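Local coordinates for protein 2-oxoglutarate carboxylase small subunit (Hydrogenobacter thermophilus, PDB 7KCT) that is the small (beta) subunit of a carboxylase, built like a biotin carboxylase around an ATP-grasp domain and modelled with ADP, magnesium and bicarbonate, at residues 392-397 with 418-423; 27-32 with 319-324. All coordinates share one frame; numbering follows the deposited sequence.

In the fold
The two contacts sit in different parts of a biotin-carboxylase-like chain. Interaction 2 comes first along the chain and joins helix 20-32 of the N-terminal domain, which has a Rossmann-like parallel sheet, to helix 316-324 of the ATP-grasp region. Interaction 1 lies wholly in the C-terminal domain, between strand 393-401 of its antiparallel sheet and the short strand 419-420. Their centres are 26 Å apart and their nearest atoms about 11 Å, so they do not touch. The side chain of Ile394 in interaction 1 is about 13 Å from a bound ADP, too far for contact. Both contacts are buried, and both include residues that reach the second subunit: Glu419 in interaction 1, and Arg28, Lys31 and Glu32 in interaction 2.

Interaction 1 of 2, residues 392-397 with 418-423; sequences SLIAKL and YEISGV
The beta bulge of strand 393-401, where Ile394 and Ala395 both face Ile347 on strand 341-351, turns its side chains onto segment 418-423 in the biotin carboxylase C-terminal domain. Segment 418-423 follows helix 404-417, and its short strand 419-420 pairs antiparallel with strand 366-367 rather than with 393-401; no hydrogen bond links the two segments, and they meet through side chains alone. Tyr418 bridges the gap between them. Its CG lies anti to the backbone N (chi1 -154°), which carries the ring across to the strand, and the phenolic end arrives at Ala395, whose CB is 4.0 Å from Tyr418 CZ and approaches the ring obliquely. The hydroxyl of this buried tyrosine is hydrogen-bonded to that of Tyr366, which gives it a polar partner. Leu397 runs past the tyrosine in the opposite direction and sets a methyl at the ring edge, near its plane, with CD2 4.2 Å from Tyr418 CD2; Met411, Ala414 and Leu415 of helix 404-417 pack on the same leucine. At the other end of the contact the isoleucines meet methyl to methyl, Ile394 CG2 lying 4.3 Å from Ile420 CD1.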
# COMPACT_ATOMS: atom_id res chain seq x y z
N SER A 392 -6.58 10.77 -19.19
CA SER A 392 -5.13 10.56 -19.22
C SER A 392 -4.59 9.94 -17.94
O SER A 392 -3.36 9.73 -17.84
CB SER A 392 -4.39 11.88 -19.49
OG SER A 392 -4.73 12.87 -18.52
N LEU A 393 -5.46 9.58 -17.01
CA LEU A 393 -5.04 9.03 -15.72
C LEU A 393 -4.34 7.70 -15.93
O LEU A 393 -4.84 6.82 -16.64
CB LEU A 393 -6.27 8.88 -14.81
CG LEU A 393 -5.97 8.54 -13.34
CD1 LEU A 393 -5.03 9.55 -12.71
CD2 LEU A 393 -7.29 8.44 -12.58
N ILE A 394 -3.12 7.60 -15.41
CA ILE A 394 -2.33 6.36 -15.40
C ILE A 394 -2.43 5.66 -14.05
O ILE A 394 -2.49 4.44 -13.97
CB ILE A 394 -0.84 6.65 -15.70
CG1 ILE A 394 -0.53 7.10 -17.11
CG2 ILE A 394 0.05 5.41 -15.34
CD1 ILE A 394 0.87 7.62 -17.20
N ALA A 395 -2.29 6.43 -12.97
CA ALA A 395 -2.17 5.85 -11.65
C ALA A 395 -2.56 6.92 -10.65
O ALA A 395 -2.52 8.12 -10.97
CB ALA A 395 -0.75 5.36 -11.38
N LYS A 396 -3.03 6.48 -9.51
CA LYS A 396 -3.22 7.35 -8.34
C LYS A 396 -2.24 6.86 -7.30
O LYS A 396 -2.21 5.66 -6.97
CB LYS A 396 -4.64 7.30 -7.79
CG LYS A 396 -5.68 7.49 -8.88
CD LYS A 396 -7.11 7.66 -8.34
CE LYS A 396 -7.65 6.41 -7.66
NZ LYS A 396 -9.12 6.33 -7.80
N LEU A 397 -1.38 7.75 -6.84
CA LEU A 397 -0.47 7.44 -5.75
C LEU A 397 -1.06 8.02 -4.47
O LEU A 397 -1.33 9.22 -4.41
CB LEU A 397 0.90 8.02 -6.03
CG LEU A 397 2.01 7.76 -5.04
CD1 LEU A 397 2.13 6.28 -4.91
CD2 LEU A 397 3.27 8.45 -5.64
N TYR A 418 8.88 6.67 -8.48
CA TYR A 418 7.93 6.16 -9.45
C TYR A 418 8.49 6.40 -10.85
O TYR A 418 8.45 7.54 -11.35
CB TYR A 418 6.58 6.84 -9.25
CG TYR A 418 5.35 6.05 -9.70
CD1 TYR A 418 5.39 5.16 -10.77
CD2 TYR A 418 4.14 6.19 -9.02
CE1 TYR A 418 4.26 4.44 -11.15
CE2 TYR A 418 3.00 5.52 -9.42
CZ TYR A 418 3.05 4.64 -10.48
OH TYR A 418 1.89 3.96 -10.83
N GLU A 419 8.95 5.34 -11.51
CA GLU A 419 9.57 5.45 -12.83
C GLU A 419 8.53 5.16 -13.91
O GLU A 419 7.94 4.07 -13.91
CB GLU A 419 10.75 4.49 -13.00
CG GLU A 419 11.45 4.70 -14.39
CD GLU A 419 12.76 3.97 -14.56
OE1 GLU A 419 13.56 4.37 -15.46
OE2 GLU A 419 12.96 3.00 -13.84
N ILE A 420 8.34 6.11 -14.84
CA ILE A 420 7.48 5.96 -16.02
C ILE A 420 8.21 6.61 -17.19
O ILE A 420 8.51 7.81 -17.13
CB ILE A 420 6.09 6.61 -15.88
CG1 ILE A 420 5.38 6.08 -14.62
CG2 ILE A 420 5.17 6.31 -17.08
CD1 ILE A 420 4.01 6.62 -14.28
N SER A 421 8.57 5.84 -18.20
CA SER A 421 9.10 6.44 -19.41
C SER A 421 8.21 6.07 -20.59
O SER A 421 7.44 5.09 -20.57
CB SER A 421 10.57 6.03 -19.71
OG SER A 421 10.57 4.73 -20.22
N GLY A 422 8.38 6.80 -21.66
CA GLY A 422 7.62 6.56 -22.85
C GLY A 422 6.62 7.63 -23.15
O GLY A 422 6.30 7.84 -24.28
N VAL A 423 6.14 8.29 -22.12
CA VAL A 423 5.21 9.38 -22.25
C VAL A 423 5.53 10.41 -21.18
O VAL A 423 6.11 10.09 -20.19
CB VAL A 423 3.75 8.94 -22.06
CG1 VAL A 423 3.27 8.14 -23.24
CG2 VAL A 423 3.58 8.17 -20.79

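Interaction 2 of 2, residues 27-32 with 319-324; sequences IRACKE and WQIRIA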
# COMPACT_ATOMS: atom_id res chain seq x y z
N ILE A 27 -13.29 -4.35 -9.35
CA ILE A 27 -13.05 -5.78 -9.48
C ILE A 27 -12.41 -6.35 -8.23
O ILE A 27 -12.77 -7.44 -7.78
CB ILE A 27 -12.21 -6.12 -10.73
CG1 ILE A 27 -13.05 -5.89 -11.96
CG2 ILE A 27 -11.73 -7.60 -10.65
CD1 ILE A 27 -12.30 -5.81 -13.23
N ARG A 28 -11.46 -5.63 -7.66
CA ARG A 28 -10.80 -6.11 -6.45
C ARG A 28 -11.77 -6.24 -5.27
O ARG A 28 -11.69 -7.20 -4.49
CB ARG A 28 -9.65 -5.18 -6.04
CG ARG A 28 -9.00 -5.61 -4.73
CD ARG A 28 -7.58 -5.07 -4.43
NE ARG A 28 -6.71 -5.15 -5.59
CZ ARG A 28 -6.23 -6.28 -6.11
NH1 ARG A 28 -6.53 -7.44 -5.57
NH2 ARG A 28 -5.48 -6.24 -7.21
N ALA A 29 -12.64 -5.24 -5.09
CA ALA A 29 -13.65 -5.29 -4.04
C ALA A 29 -14.57 -6.48 -4.21
O ALA A 29 -14.93 -7.13 -3.23
CB ALA A 29 -14.45 -3.98 -4.01
N CYS A 30 -14.96 -6.77 -5.46
CA CYS A 30 -15.80 -7.92 -5.76
C CYS A 30 -15.10 -9.25 -5.45
O CYS A 30 -15.71 -10.17 -4.91
CB CYS A 30 -16.23 -7.91 -7.23
SG CYS A 30 -17.42 -6.63 -7.70
N LYS A 31 -13.82 -9.37 -5.80
CA LYS A 31 -13.11 -10.61 -5.53
C LYS A 31 -13.00 -10.86 -4.03
O LYS A 31 -13.21 -11.99 -3.57
CB LYS A 31 -11.72 -10.57 -6.15
CG LYS A 31 -11.71 -10.74 -7.67
CD LYS A 31 -10.27 -10.49 -8.21
CE LYS A 31 -9.36 -11.68 -7.98
NZ LYS A 31 -9.66 -12.87 -8.89
N GLU A 32 -12.72 -9.80 -3.26
CA GLU A 32 -12.62 -9.97 -1.81
C GLU A 32 -13.96 -10.40 -1.22
O GLU A 32 -13.99 -11.17 -0.26
CB GLU A 32 -12.11 -8.69 -1.14
CG GLU A 32 -10.62 -8.38 -1.44
CD GLU A 32 -10.15 -7.03 -0.87
OE1 GLU A 32 -10.99 -6.36 -0.23
OE2 GLU A 32 -8.95 -6.63 -1.05
N TRP A 319 -18.46 -1.03 0.52
CA TRP A 319 -19.75 -0.66 1.12
C TRP A 319 -20.78 -0.32 0.06
O TRP A 319 -21.96 -0.68 0.21
CB TRP A 319 -19.57 0.52 2.14
CG TRP A 319 -19.25 -0.06 3.47
CD1 TRP A 319 -18.05 0.00 4.13
CD2 TRP A 319 -20.11 -0.88 4.28
NE1 TRP A 319 -18.12 -0.74 5.28
CE2 TRP A 319 -19.38 -1.26 5.41
CE3 TRP A 319 -21.45 -1.29 4.17
CZ2 TRP A 319 -19.93 -2.06 6.43
CZ3 TRP A 319 -22.00 -2.07 5.18
CH2 TRP A 319 -21.23 -2.45 6.30
N GLN A 320 -20.39 0.36 -1.02
CA GLN A 320 -21.33 0.55 -2.11
C GLN A 320 -21.99 -0.78 -2.47
O GLN A 320 -23.20 -0.87 -2.63
CB GLN A 320 -20.64 1.14 -3.34
CG GLN A 320 -20.50 2.67 -3.41
CD GLN A 320 -19.82 3.09 -4.69
OE1 GLN A 320 -18.68 2.68 -4.99
NE2 GLN A 320 -20.55 3.83 -5.52
N ILE A 321 -21.18 -1.82 -2.63
CA ILE A 321 -21.68 -3.08 -3.13
C ILE A 321 -22.57 -3.76 -2.09
O ILE A 321 -23.62 -4.28 -2.42
CB ILE A 321 -20.51 -3.99 -3.53
CG1 ILE A 321 -19.78 -3.37 -4.73
CG2 ILE A 321 -21.03 -5.38 -3.91
CD1 ILE A 321 -18.41 -3.89 -4.94
N ARG A 322 -22.17 -3.73 -0.83
CA ARG A 322 -22.99 -4.28 0.23
C ARG A 322 -24.32 -3.55 0.37
O ARG A 322 -25.35 -4.18 0.66
CB ARG A 322 -22.23 -4.21 1.54
CG ARG A 322 -21.13 -5.18 1.73
CD ARG A 322 -20.33 -4.83 3.00
NE ARG A 322 -19.58 -5.99 3.36
CZ ARG A 322 -18.31 -6.01 3.76
NH1 ARG A 322 -17.61 -4.88 3.88
NH2 ARG A 322 -17.75 -7.19 4.02
N ILE A 323 -24.28 -2.22 0.31
CA ILE A 323 -25.49 -1.41 0.41
C ILE A 323 -26.44 -1.75 -0.72
O ILE A 323 -27.64 -1.87 -0.51
CB ILE A 323 -25.11 0.09 0.39
CG1 ILE A 323 -24.62 0.58 1.73
CG2 ILE A 323 -26.27 0.95 -0.05
CD1 ILE A 323 -23.82 1.88 1.61
N ALA A 324 -25.91 -1.91 -1.93
CA ALA A 324 -26.76 -2.22 -3.07
C ALA A 324 -27.42 -3.59 -2.92
O ALA A 324 -28.54 -3.79 -3.40
CB ALA A 324 -25.96 -2.15 -4.36
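Ile321 projects from helix 316-324 onto helix 20-32 and meets Cys30 and Ala29 there, the three residues that make up this small, apolar helix-to-helix contact. The isoleucine gives the larger share of buried surface, and a single methyl does the touching. CD1 is 4.0 Å from Cys30 SG and 4.1 Å from Ala29 CB, so the tip of the side chain is shared by two consecutive residues of the facing helix. Its extended outer branch explains the reach: with chi2 at 162°, CD1 lies almost anti to CA and is carried well out from its own helix. Ala29 directs its CB at the other helix, whereas Cys30 leaves its backbone more tangentially and brings the sulfur to the methyl with SG anti to the carbonyl carbon (chi1 -71°). The nearest CA pair across the contact is Cys30 CA and Ile321 CA, 8.1 Å apart, and no hydrogen bond crosses between the segments. Glu32 OE1 forms salt bridges with Lys318, just before segment 319-324, and with Arg410 of the second subunit. Leu33 also packs on Ile321, and Cys30 touches Thr37 of strand 36-41 in the parallel sheet. Gln320 reaches strand 278-286 of the ATP-grasp region, while Arg28 and Lys31, like Glu32, extend from helix 20-32 to helix 404-417 of the second subunit.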